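PDB 1VM7: ribokinase, which probably phosphorylates D-ribose at O-5 with ATP and a divalent cation, most likely magnesium, yielding D-ribose 5-phosphate. Local coordinates for residues Leu144-Glu149 with Gly164-Asp169; Phe168-Ala173 with Tyr186-Glu191. All coordinates share one frame; numbering follows the deposited sequence.

Contact 1: Leu144-Glu149 with Gly164-Asp169; sequences LLLQNE and GIVIFD
Four backbone hydrogen bonds zip strand 144-146 to strand 165-168 in parallel, and side chains alternate between the two faces of the sheet, as in any extended strand. Leu144 N gives to Ile165 O and Ile167 N to Leu144 O, both nearly along the C=O axis; Leu146 N then donates to Ile167 O at 2.9 Å. The last bond, Asp169 N to Leu146 O, is straight at hydrogen (172°), although its donor stands above the carbonyl plane. Helix 152-161 links the two strands, making this a beta-alpha-beta unit of the Rossmann-like core of PfkB kinases, and its Ala159 covers Leu146 and Val166. Phe168 shares that face. Its CB leads to CG set anti to the backbone N (chi1 173°), which brings CD1 to 4.0 Å from Leu146 CB; one atom further, CE1 lies 3.4 Å from Gln147 O, which meets the ring edge in plane. On the other face Leu145 and Ile167 run side by side, their CD1 atoms 3.7 Å apart, beneath helix 256-269. Beyond the strand end Gln147 CA sits 3.1 Å from Asp169 O in a CA-H...O contact, while Gln147 NE2 turns to Gln57.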
loop_
_atom_site.group_PDB
_atom_site.type_symbol
_atom_site.label_atom_id
_atom_site.label_comp_id
_atom_site.label_asym_id
_atom_site.label_seq_id
_atom_site.Cartn_x
_atom_site.Cartn_y
_atom_site.Cartn_z
ATOM N N LEU A 144 18.702 22.060 -15.529
ATOM C CA LEU A 144 18.491 20.665 -15.175
ATOM C C LEU A 144 18.311 20.487 -13.696
ATOM O O LEU A 144 19.196 20.854 -12.895
ATOM C CB LEU A 144 19.681 19.803 -15.619
ATOM C CG LEU A 144 19.683 18.315 -15.213
ATOM C CD1 LEU A 144 18.486 17.629 -15.766
ATOM C CD2 LEU A 144 20.957 17.629 -15.711
ATOM N N LEU A 145 17.163 19.908 -13.323
ATOM C CA LEU A 145 16.910 19.565 -11.922
ATOM C C LEU A 145 17.054 18.071 -11.657
ATOM O O LEU A 145 16.478 17.234 -12.351
ATOM C CB LEU A 145 15.547 20.012 -11.446
ATOM C CG LEU A 145 15.488 21.467 -11.006
ATOM C CD1 LEU A 145 15.773 22.317 -12.200
ATOM C CD2 LEU A 145 14.117 21.758 -10.486
ATOM N N LEU A 146 17.837 17.776 -10.633
ATOM C CA LEU A 146 18.157 16.423 -10.237
ATOM C C LEU A 146 17.894 16.287 -8.752
ATOM O O LEU A 146 17.947 17.272 -8.019
ATOM C CB LEU A 146 19.628 16.125 -10.540
ATOM C CG LEU A 146 20.076 16.185 -12.000
ATOM C CD1 LEU A 146 21.607 16.124 -12.167
ATOM C CD2 LEU A 146 19.425 15.046 -12.760
ATOM N N GLN A 147 17.582 15.064 -8.329
ATOM C CA GLN A 147 17.531 14.704 -6.914
ATOM C C GLN A 147 18.250 13.374 -6.740
ATOM O O GLN A 147 19.079 12.979 -7.580
ATOM C CB GLN A 147 16.106 14.647 -6.376
ATOM C CG GLN A 147 15.136 15.636 -7.005
ATOM C CD GLN A 147 14.746 15.331 -8.442
ATOM O OE1 GLN A 147 14.588 14.171 -8.830
ATOM N NE2 GLN A 147 14.542 16.393 -9.234
ATOM N N ASN A 148 17.996 12.674 -5.640
ATOM C CA ASN A 148 18.689 11.401 -5.456
ATOM C C ASN A 148 17.730 10.236 -5.254
ATOM O O ASN A 148 18.009 9.383 -4.439
ATOM C CB ASN A 148 19.675 11.494 -4.282
ATOM C CG ASN A 148 20.606 10.297 -4.182
ATOM O OD1 ASN A 148 21.106 9.796 -5.179
ATOM N ND2 ASN A 148 20.875 9.870 -2.965
ATOM N N GLU A 149 16.643 10.198 -6.031
ATOM C CA GLU A 149 15.631 9.137 -5.931
ATOM C C GLU A 149 15.526 8.232 -7.195
ATOM O O GLU A 149 14.497 7.620 -7.469
ATOM C CB GLU A 149 14.303 9.779 -5.622
ATOM C CG GLU A 149 14.154 10.215 -4.161
ATOM C CD GLU A 149 12.735 10.692 -3.857
ATOM O OE1 GLU A 149 12.054 11.124 -4.800
ATOM O OE2 GLU A 149 12.295 10.621 -2.685
ATOM N N GLY A 164 24.423 23.087 -19.470
ATOM C CA GLY A 164 23.421 23.968 -18.926
ATOM C C GLY A 164 23.596 24.063 -17.427
ATOM O O GLY A 164 24.590 23.592 -16.874
ATOM N N ILE A 165 22.633 24.691 -16.770
ATOM C CA ILE A 165 22.673 24.857 -15.328
ATOM C C ILE A 165 22.181 23.565 -14.683
ATOM O O ILE A 165 21.099 23.076 -14.990
ATOM C CB ILE A 165 21.863 26.096 -14.887
ATOM C CG1 ILE A 165 22.532 27.357 -15.448
ATOM C CG2 ILE A 165 21.759 26.172 -13.380
ATOM C CD1 ILE A 165 21.600 28.521 -15.571
ATOM N N VAL A 166 23.033 22.996 -13.836
ATOM C CA VAL A 166 22.769 21.744 -13.155
ATOM C C VAL A 166 22.513 22.053 -11.675
ATOM O O VAL A 166 23.391 22.596 -10.979
ATOM C CB VAL A 166 23.942 20.744 -13.305
ATOM C CG1 VAL A 166 23.633 19.403 -12.604
ATOM C CG2 VAL A 166 24.261 20.511 -14.765
ATOM N N ILE A 167 21.284 21.722 -11.250
ATOM C CA ILE A 167 20.795 21.874 -9.892
ATOM C C ILE A 167 20.580 20.471 -9.327
ATOM O O ILE A 167 19.799 19.703 -9.880
ATOM C CB ILE A 167 19.448 22.617 -9.862
ATOM C CG1 ILE A 167 19.610 24.021 -10.470
ATOM C CG2 ILE A 167 18.924 22.669 -8.435
ATOM C CD1 ILE A 167 18.321 24.729 -10.904
ATOM N N PHE A 168 21.292 20.145 -8.240
ATOM C CA PHE A 168 21.216 18.822 -7.602
ATOM C C PHE A 168 20.730 18.946 -6.147
ATOM O O PHE A 168 21.348 19.592 -5.317
ATOM C CB PHE A 168 22.569 18.120 -7.677
ATOM C CG PHE A 168 22.633 16.832 -6.912
ATOM C CD1 PHE A 168 21.740 15.821 -7.157
ATOM C CD2 PHE A 168 23.611 16.635 -5.936
ATOM C CE1 PHE A 168 21.807 14.642 -6.455
ATOM C CE2 PHE A 168 23.687 15.460 -5.240
ATOM C CZ PHE A 168 22.786 14.458 -5.486
ATOM N N ASP A 169 19.573 18.352 -5.889
ATOM C CA ASP A 169 18.980 18.293 -4.574
ATOM C C ASP A 169 19.418 16.956 -3.962
ATOM O O ASP A 169 18.996 15.865 -4.394
ATOM C CB ASP A 169 17.472 18.383 -4.727
ATOM C CG ASP A 169 16.744 18.678 -3.438
ATOM O OD1 ASP A 169 17.397 19.197 -2.488
ATOM O OD2 ASP A 169 15.492 18.416 -3.419
#

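Contact 2: Phe168-Ala173 with Tyr186-Glu191; sequences FDPAPA and YLTPNE
Two pairs of side chains, one aligned and one crossed, set the geometry where the chain leaves strand 165-168 beside strand 186-187. Phe168 and Leu187 lie alongside and point the same way; with Leu187 CG anti to its backbone N (chi1 -176°), CD1 comes 3.5 Å from Phe168 CD2. Beneath them the parallel pairing runs through Phe168 N to Tyr186 O and Thr188 N to Phe168 O. Asp169 and Thr188 cross at about a right angle. Thr188 holds OG1 between its backbone N and carbonyl carbon and donates to Asp169 OD1 at 3.0 Å, arriving from above the carboxylate plane; OG1 also bonds Asn261 ND2. OD1 also lies 2.8 Å from Thr188 O, a close approach of two acceptors that the salt bridge from Lys226 probably eases. An alanine at Asp169 would remove the carboxylate that bonds Thr188 and Lys226, and would probably leave both less firmly placed beside the predicted ATP site. Pro170, centre of an inverse gamma turn, crosses Pro189 obliquely, CG to CB 3.6 Å. Strand 222-226 flanks strand 186-187 across from Phe168, helix 256-269 approaches Asp169 and Tyr186, and helix 191-202, N-capped by Asn190, packs on both prolines.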
loop_
_atom_site.group_PDB
_atom_site.type_symbol
_atom_site.label_atom_id
_atom_site.label_comp_id
_atom_site.label_asym_id
_atom_site.label_seq_id
_atom_site.Cartn_x
_atom_site.Cartn_y
_atom_site.Cartn_z
ATOM N N PHE A 168 21.292 20.145 -8.240
ATOM C CA PHE A 168 21.216 18.822 -7.602
ATOM C C PHE A 168 20.730 18.946 -6.147
ATOM O O PHE A 168 21.348 19.592 -5.317
ATOM C CB PHE A 168 22.569 18.120 -7.677
ATOM C CG PHE A 168 22.633 16.832 -6.912
ATOM C CD1 PHE A 168 21.740 15.821 -7.157
ATOM C CD2 PHE A 168 23.611 16.635 -5.936
ATOM C CE1 PHE A 168 21.807 14.642 -6.455
ATOM C CE2 PHE A 168 23.687 15.460 -5.240
ATOM C CZ PHE A 168 22.786 14.458 -5.486
ATOM N N ASP A 169 19.573 18.352 -5.889
ATOM C CA ASP A 169 18.980 18.293 -4.574
ATOM C C ASP A 169 19.418 16.956 -3.962
ATOM O O ASP A 169 18.996 15.865 -4.394
ATOM C CB ASP A 169 17.472 18.383 -4.727
ATOM C CG ASP A 169 16.744 18.678 -3.438
ATOM O OD1 ASP A 169 17.397 19.197 -2.488
ATOM O OD2 ASP A 169 15.492 18.416 -3.419
ATOM N N PRO A 170 20.315 17.012 -2.976
ATOM C CA PRO A 170 20.917 15.775 -2.492
ATOM C C PRO A 170 19.965 15.055 -1.518
ATOM O O PRO A 170 20.274 14.865 -0.354
ATOM C CB PRO A 170 22.202 16.268 -1.824
ATOM C CG PRO A 170 21.794 17.643 -1.260
ATOM C CD PRO A 170 20.819 18.200 -2.250
ATOM N N ALA A 171 18.812 14.631 -2.029
ATOM C CA ALA A 171 17.732 14.130 -1.194
ATOM C C ALA A 171 17.251 12.757 -1.705
ATOM O O ALA A 171 16.818 12.642 -2.844
ATOM C CB ALA A 171 16.608 15.132 -1.203
ATOM N N PRO A 172 17.392 11.692 -0.903
ATOM C CA PRO A 172 18.147 11.621 0.351
ATOM C C PRO A 172 19.629 11.776 0.114
ATOM O O PRO A 172 20.103 11.570 -0.997
ATOM C CB PRO A 172 17.898 10.183 0.845
ATOM C CG PRO A 172 17.515 9.414 -0.391
ATOM C CD PRO A 172 16.752 10.398 -1.216
ATOM N N ALA A 173 20.355 12.047 1.183
ATOM C CA ALA A 173 21.765 12.322 1.097
ATOM C C ALA A 173 22.588 11.056 0.948
ATOM O O ALA A 173 23.767 11.120 0.618
ATOM C CB ALA A 173 22.224 13.066 2.313
ATOM N N TYR A 186 24.361 24.310 -8.840
ATOM C CA TYR A 186 23.679 24.490 -7.557
ATOM C C TYR A 186 23.574 23.167 -6.820
ATOM O O TYR A 186 23.149 22.144 -7.392
ATOM C CB TYR A 186 22.266 25.091 -7.739
ATOM C CG TYR A 186 22.287 26.506 -8.235
ATOM C CD1 TYR A 186 22.306 26.781 -9.592
ATOM C CD2 TYR A 186 22.333 27.574 -7.350
ATOM C CE1 TYR A 186 22.348 28.064 -10.057
ATOM C CE2 TYR A 186 22.397 28.873 -7.813
ATOM C CZ TYR A 186 22.391 29.113 -9.173
ATOM O OH TYR A 186 22.453 30.406 -9.664
ATOM N N LEU A 187 23.984 23.189 -5.550
ATOM C CA LEU A 187 23.723 22.094 -4.625
ATOM C C LEU A 187 22.768 22.635 -3.572
ATOM O O LEU A 187 23.025 23.677 -2.980
ATOM C CB LEU A 187 25.026 21.626 -3.963
ATOM C CG LEU A 187 24.931 20.406 -3.038
ATOM C CD1 LEU A 187 24.726 19.166 -3.846
ATOM C CD2 LEU A 187 26.162 20.273 -2.163
ATOM N N THR A 188 21.670 21.936 -3.327
ATOM C CA THR A 188 20.578 22.509 -2.514
ATOM C C THR A 188 20.209 21.606 -1.339
ATOM O O THR A 188 19.110 21.100 -1.275
ATOM C CB THR A 188 19.312 22.770 -3.378
ATOM O OG1 THR A 188 18.750 21.524 -3.815
ATOM C CG2 THR A 188 19.648 23.624 -4.608
ATOM N N PRO A 189 21.141 21.373 -0.411
ATOM C CA PRO A 189 20.810 20.501 0.703
ATOM C C PRO A 189 19.961 21.230 1.726
ATOM O O PRO A 189 20.077 22.430 1.848
ATOM C CB PRO A 189 22.188 20.192 1.313
ATOM C CG PRO A 189 22.939 21.457 1.067
ATOM C CD PRO A 189 22.503 21.922 -0.285
ATOM N N ASN A 190 19.108 20.507 2.438
ATOM C CA ASN A 190 18.515 21.039 3.658
ATOM C C ASN A 190 19.508 20.822 4.795
ATOM O O ASN A 190 20.622 20.349 4.571
ATOM C CB ASN A 190 17.151 20.392 3.955
ATOM C CG ASN A 190 17.238 18.909 4.321
ATOM O OD1 ASN A 190 18.244 18.429 4.854
ATOM N ND2 ASN A 190 16.155 18.171 4.031
ATOM N N GLU A 191 19.118 21.168 6.019
ATOM C CA GLU A 191 20.071 21.209 7.119
ATOM C C GLU A 191 20.554 19.818 7.539
ATOM O O GLU A 191 21.744 19.608 7.796
ATOM C CB GLU A 191 19.483 21.959 8.303
ATOM C CG GLU A 191 20.491 22.144 9.419
ATOM C CD GLU A 191 20.195 23.334 10.287
ATOM O OE1 GLU A 191 19.050 23.845 10.243
ATOM O OE2 GLU A 191 21.126 23.755 10.994
#

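Overall arrangement
Three successive strands of one sheet show how two parallel pairings can share a middle strand, only the first being joined through a helix. From the N terminus, strand 143-146 comes first; the chain passes through helix 152-161 and returns as strand 165-168, where contact 1 closes a loop of 14 residues. Contact 2 begins on the end of that strand, at the shared Phe168 and Asp169, and closes a second loop, of 12 residues, on strand 186-187. The loops follow in series, neither enclosing the other. Val166 O to Tyr186 N extends the second pairing, and Asn148 ND2 to Pro172 O joins the loops beyond the strand ends, where Glu149 and Asn190 are predicted to bind substrate and ATP.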